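Local coordinates for LP04448p (Drosophila melanogaster, PDB 2QK2), which probably binds tubulin through this TOG domain, as a member of the XMAP215/Dis1 family of microtubule plus-end tracking proteins, at residues R119-L131 with E152-T164. Sequence-based numbering, arbitrary orientation.
Sequences REAIDAIYASTSL and ETALFIARALTRT
Phe156 lies against Ile122 and Tyr126 at the apolar centre. Ile122 CD1 sits over the middle of the Phe156 ring, 3.9 Å from its centroid. Phe156 turns an edge to the face of Tyr126 in an offset edge-to-face pair, with planes at 87°. Tyr126 has CG anti to its backbone N (chi1 176°), which carries the ring across to helix 147-161. There Ala160 CB makes a CH-pi contact with the ring face, 3.7 Å from the centroid. Leu131 CD1 meets Leu161 CD2 farther along. The Tyr126 hydroxyl reaches past the apolar centre, and its OH lies 2.7 Å from Thr164 OG1. Thr164 OG1 in turn donates to Ala160 O from above the carbonyl plane.

Two salt bridges form the polar edge. Arg159 bends near its end and grips Asp123 side-on, with NE 2.7 Å from OD2 and NH2 3.0 Å from OD1. The carboxylate and guanidinium planes are clearly tilted against each other. A water also donates to Asp123 OD1. Arg119, extended from CG to NE, runs over one face of the Arg159 guanidinium. Its NE and NH2 hold Glu152 OE1 and OE2, each at 2.7 Å, in a nearly coplanar pair. The two carboxylates probably offset the closeness of the two arginines.

The contact joins helices 112-126 and 147-161 within the HEAT-repeat array of the TOG domain; the axes of their segments 119-126 and 152-161 cross at -44°. Ile122 also touches Leu104 of helix 93-105. Leu155 and Leu161 also touch helix 190-207.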
loop_
_atom_site.group_PDB
_atom_site.type_symbol
_atom_site.label_atom_id
_atom_site.label_comp_id
_atom_site.label_asym_id
_atom_site.label_seq_id
_atom_site.Cartn_x
_atom_site.Cartn_y
_atom_site.Cartn_z
ATOM N N ARG A 119 0.351 5.468 2.001
ATOM C CA ARG A 119 -0.065 4.292 2.762
ATOM C C ARG A 119 -1.495 3.917 2.385
ATOM O O ARG A 119 -1.792 2.755 2.126
ATOM C CB ARG A 119 -0.000 4.563 4.267
ATOM C CG ARG A 119 1.405 4.653 4.837
ATOM C CD ARG A 119 1.357 4.888 6.347
ATOM N NE ARG A 119 2.694 5.004 6.922
ATOM C CZ ARG A 119 2.934 5.363 8.181
ATOM N NH1 ARG A 119 1.922 5.637 8.995
ATOM N NH2 ARG A 119 4.182 5.469 8.619
ATOM N N GLU A 120 -2.382 4.907 2.360
ATOM C CA GLU A 120 -3.773 4.650 2.005
ATOM C C GLU A 120 -3.864 4.012 0.628
ATOM O O GLU A 120 -4.605 3.050 0.425
ATOM C CB GLU A 120 -4.581 5.945 2.003
ATOM C CG GLU A 120 -4.908 6.470 3.371
ATOM C CD GLU A 120 -5.741 7.735 3.304
ATOM O OE1 GLU A 120 -6.767 7.731 2.587
ATOM O OE2 GLU A 120 -5.375 8.727 3.969
ATOM N N ALA A 121 -3.097 4.549 -0.314
ATOM C CA ALA A 121 -3.109 4.038 -1.674
ATOM C C ALA A 121 -2.603 2.608 -1.766
ATOM O O ALA A 121 -3.289 1.743 -2.312
ATOM C CB ALA A 121 -2.283 4.945 -2.592
ATOM N N ILE A 122 -1.412 2.341 -1.238
ATOM C CA ILE A 122 -0.891 0.988 -1.335
ATOM C C ILE A 122 -1.736 -0.014 -0.548
ATOM O O ILE A 122 -1.857 -1.174 -0.949
ATOM C CB ILE A 122 0.611 0.913 -0.922
ATOM C CG1 ILE A 122 1.214 -0.392 -1.448
ATOM C CG2 ILE A 122 0.768 0.994 0.591
ATOM C CD1 ILE A 122 2.717 -0.427 -1.396
ATOM N N ASP A 123 -2.347 0.430 0.550
ATOM C CA ASP A 123 -3.191 -0.459 1.346
ATOM C C ASP A 123 -4.468 -0.835 0.574
ATOM O O ASP A 123 -4.870 -2.004 0.543
ATOM C CB ASP A 123 -3.568 0.200 2.683
ATOM C CG ASP A 123 -2.398 0.239 3.683
ATOM O OD1 ASP A 123 -1.299 -0.267 3.367
ATOM O OD2 ASP A 123 -2.586 0.778 4.793
ATOM N N ALA A 124 -5.103 0.155 -0.049
ATOM C CA ALA A 124 -6.318 -0.094 -0.814
ATOM C C ALA A 124 -5.996 -1.004 -1.996
ATOM O O ALA A 124 -6.767 -1.890 -2.338
ATOM C CB ALA A 124 -6.913 1.230 -1.303
ATOM N N ILE A 125 -4.837 -0.792 -2.605
ATOM C CA ILE A 125 -4.426 -1.596 -3.742
ATOM C C ILE A 125 -4.135 -3.037 -3.329
ATOM O O ILE A 125 -4.456 -3.982 -4.061
ATOM C CB ILE A 125 -3.194 -0.969 -4.426
ATOM C CG1 ILE A 125 -3.598 0.376 -5.044
ATOM C CG2 ILE A 125 -2.635 -1.915 -5.489
ATOM C CD1 ILE A 125 -2.488 1.079 -5.789
ATOM N N TYR A 126 -3.548 -3.210 -2.147
ATOM C CA TYR A 126 -3.238 -4.551 -1.653
ATOM C C TYR A 126 -4.489 -5.426 -1.597
ATOM O O TYR A 126 -4.443 -6.614 -1.915
ATOM C CB TYR A 126 -2.617 -4.484 -0.254
ATOM C CG TYR A 126 -2.368 -5.853 0.337
ATOM C CD1 TYR A 126 -1.407 -6.700 -0.211
ATOM C CD2 TYR A 126 -3.132 -6.324 1.408
ATOM C CE1 TYR A 126 -1.211 -7.990 0.282
ATOM C CE2 TYR A 126 -2.944 -7.617 1.915
ATOM C CZ TYR A 126 -1.981 -8.443 1.341
ATOM O OH TYR A 126 -1.799 -9.733 1.802
ATOM N N ALA A 127 -5.601 -4.826 -1.188
ATOM C CA ALA A 127 -6.872 -5.523 -1.072
ATOM C C ALA A 127 -7.302 -6.204 -2.372
ATOM O O ALA A 127 -8.067 -7.172 -2.347
ATOM C CB ALA A 127 -7.954 -4.546 -0.611
ATOM N N SER A 128 -6.802 -5.710 -3.501
ATOM C CA SER A 128 -7.154 -6.270 -4.804
ATOM C C SER A 128 -6.143 -7.294 -5.293
ATOM O O SER A 128 -6.318 -7.881 -6.357
ATOM C CB SER A 128 -7.255 -5.156 -5.847
ATOM O OG SER A 128 -5.960 -4.708 -6.233
ATOM N N THR A 129 -5.079 -7.509 -4.533
ATOM C CA THR A 129 -4.055 -8.455 -4.954
ATOM C C THR A 129 -3.604 -9.311 -3.762
ATOM O O THR A 129 -4.411 -9.587 -2.873
ATOM C CB THR A 129 -2.878 -7.678 -5.615
ATOM O OG1 THR A 129 -1.891 -8.594 -6.105
ATOM C CG2 THR A 129 -2.249 -6.707 -4.627
ATOM N N SER A 130 -2.343 -9.739 -3.731
ATOM C CA SER A 130 -1.864 -10.566 -2.616
ATOM C C SER A 130 -0.355 -10.475 -2.449
ATOM O O SER A 130 0.348 -10.015 -3.353
ATOM C CB SER A 130 -2.234 -12.030 -2.849
ATOM O OG SER A 130 -1.485 -12.561 -3.935
ATOM N N LEU A 131 0.147 -10.918 -1.296
ATOM C CA LEU A 131 1.586 -10.887 -1.052
ATOM C C LEU A 131 2.281 -11.829 -2.031
ATOM O O LEU A 131 3.381 -11.548 -2.502
ATOM C CB LEU A 131 1.917 -11.304 0.388
ATOM C CG LEU A 131 1.492 -10.393 1.544
ATOM C CD1 LEU A 131 1.903 -11.038 2.864
ATOM C CD2 LEU A 131 2.133 -9.013 1.407
ATOM N N GLU A 152 8.887 1.942 5.660
ATOM C CA GLU A 152 7.506 1.965 5.180
ATOM C C GLU A 152 7.130 0.663 4.483
ATOM O O GLU A 152 5.966 0.266 4.493
ATOM C CB GLU A 152 7.275 3.152 4.244
ATOM C CG GLU A 152 7.279 4.528 4.937
ATOM C CD GLU A 152 6.158 4.696 5.960
ATOM O OE1 GLU A 152 5.027 4.215 5.708
ATOM O OE2 GLU A 152 6.402 5.328 7.015
ATOM N N THR A 153 8.110 -0.007 3.884
ATOM C CA THR A 153 7.826 -1.272 3.224
ATOM C C THR A 153 7.491 -2.298 4.311
ATOM O O THR A 153 6.533 -3.057 4.182
ATOM C CB THR A 153 9.031 -1.778 2.397
ATOM O OG1 THR A 153 9.325 -0.842 1.353
ATOM C CG2 THR A 153 8.715 -3.128 1.764
ATOM N N ALA A 154 8.271 -2.302 5.391
ATOM C CA ALA A 154 8.027 -3.237 6.488
ATOM C C ALA A 154 6.685 -2.947 7.144
ATOM O O ALA A 154 5.963 -3.865 7.515
ATOM C CB ALA A 154 9.151 -3.144 7.531
ATOM N N LEU A 155 6.354 -1.669 7.300
ATOM C CA LEU A 155 5.082 -1.292 7.911
ATOM C C LEU A 155 3.927 -1.679 6.983
ATOM O O LEU A 155 2.840 -2.057 7.443
ATOM C CB LEU A 155 5.055 0.208 8.200
ATOM C CG LEU A 155 6.011 0.671 9.316
ATOM C CD1 LEU A 155 5.973 2.192 9.423
ATOM C CD2 LEU A 155 5.607 0.025 10.647
ATOM N N PHE A 156 4.161 -1.577 5.679
ATOM C CA PHE A 156 3.140 -1.961 4.700
ATOM C C PHE A 156 2.833 -3.452 4.885
ATOM O O PHE A 156 1.679 -3.869 4.883
ATOM C CB PHE A 156 3.642 -1.705 3.274
ATOM C CG PHE A 156 2.889 -2.477 2.219
ATOM C CD1 PHE A 156 1.531 -2.262 2.018
ATOM C CD2 PHE A 156 3.542 -3.426 1.438
ATOM C CE1 PHE A 156 0.829 -2.982 1.049
ATOM C CE2 PHE A 156 2.851 -4.153 0.466
ATOM C CZ PHE A 156 1.493 -3.928 0.272
ATOM N N ILE A 157 3.882 -4.253 5.045
ATOM C CA ILE A 157 3.728 -5.693 5.254
ATOM C C ILE A 157 2.929 -5.974 6.534
ATOM O O ILE A 157 2.054 -6.851 6.559
ATOM C CB ILE A 157 5.114 -6.375 5.329
ATOM C CG1 ILE A 157 5.804 -6.276 3.959
ATOM C CG2 ILE A 157 4.974 -7.828 5.760
ATOM C CD1 ILE A 157 7.240 -6.765 3.955
ATOM N N ALA A 158 3.220 -5.221 7.592
ATOM C CA ALA A 158 2.518 -5.391 8.861
ATOM C C ALA A 158 1.022 -5.131 8.693
ATOM O O ALA A 158 0.193 -5.951 9.093
ATOM C CB ALA A 158 3.098 -4.444 9.919
ATOM N N ARG A 159 0.672 -3.987 8.109
ATOM C CA ARG A 159 -0.735 -3.662 7.906
ATOM C C ARG A 159 -1.384 -4.683 6.972
ATOM O O ARG A 159 -2.507 -5.131 7.210
ATOM C CB ARG A 159 -0.886 -2.250 7.334
ATOM C CG ARG A 159 -0.364 -1.140 8.248
ATOM C CD ARG A 159 -0.823 0.247 7.773
ATOM N NE ARG A 159 -0.453 0.514 6.384
ATOM C CZ ARG A 159 0.750 0.912 5.973
ATOM N NH1 ARG A 159 1.737 1.105 6.844
ATOM N NH2 ARG A 159 0.969 1.106 4.676
ATOM N N ALA A 160 -0.668 -5.073 5.923
ATOM C CA ALA A 160 -1.194 -6.055 4.971
ATOM C C ALA A 160 -1.525 -7.391 5.658
ATOM O O ALA A 160 -2.593 -7.975 5.439
ATOM C CB ALA A 160 -0.179 -6.289 3.849
ATOM N N LEU A 161 -0.602 -7.865 6.490
ATOM C CA LEU A 161 -0.780 -9.131 7.193
ATOM C C LEU A 161 -2.030 -9.179 8.071
ATOM O O LEU A 161 -2.640 -10.241 8.222
ATOM C CB LEU A 161 0.473 -9.449 8.022
ATOM C CG LEU A 161 1.711 -9.823 7.196
ATOM C CD1 LEU A 161 2.945 -9.897 8.095
ATOM C CD2 LEU A 161 1.483 -11.164 6.502
ATOM N N THR A 162 -2.425 -8.041 8.636
ATOM C CA THR A 162 -3.616 -8.007 9.480
ATOM C C THR A 162 -4.879 -8.266 8.656
ATOM O O THR A 162 -5.957 -8.481 9.213
ATOM C CB THR A 162 -3.793 -6.647 10.187
ATOM O OG1 THR A 162 -4.036 -5.633 9.207
ATOM C CG2 THR A 162 -2.554 -6.287 10.996
ATOM N N ARG A 163 -4.747 -8.239 7.334
ATOM C CA ARG A 163 -5.890 -8.470 6.453
ATOM C C ARG A 163 -5.579 -9.570 5.453
ATOM O O ARG A 163 -6.037 -9.533 4.308
ATOM C CB ARG A 163 -6.242 -7.188 5.698
ATOM C CG ARG A 163 -6.609 -6.025 6.600
ATOM C CD ARG A 163 -6.772 -4.746 5.801
ATOM N NE ARG A 163 -6.854 -3.574 6.670
ATOM C CZ ARG A 163 -7.893 -3.285 7.446
ATOM N NH1 ARG A 163 -8.955 -4.083 7.460
ATOM N NH2 ARG A 163 -7.864 -2.204 8.215
ATOM N N THR A 164 -4.797 -10.549 5.885
ATOM C CA THR A 164 -4.419 -11.644 5.010
ATOM C C THR A 164 -4.851 -12.997 5.566
ATOM O O THR A 164 -4.796 -13.229 6.769
ATOM C CB THR A 164 -2.893 -11.650 4.789
ATOM O OG1 THR A 164 -2.480 -10.368 4.298
ATOM C CG2 THR A 164 -2.498 -12.717 3.783
HETATM O O HOH W 1 -1.362 -2.990 3.729
#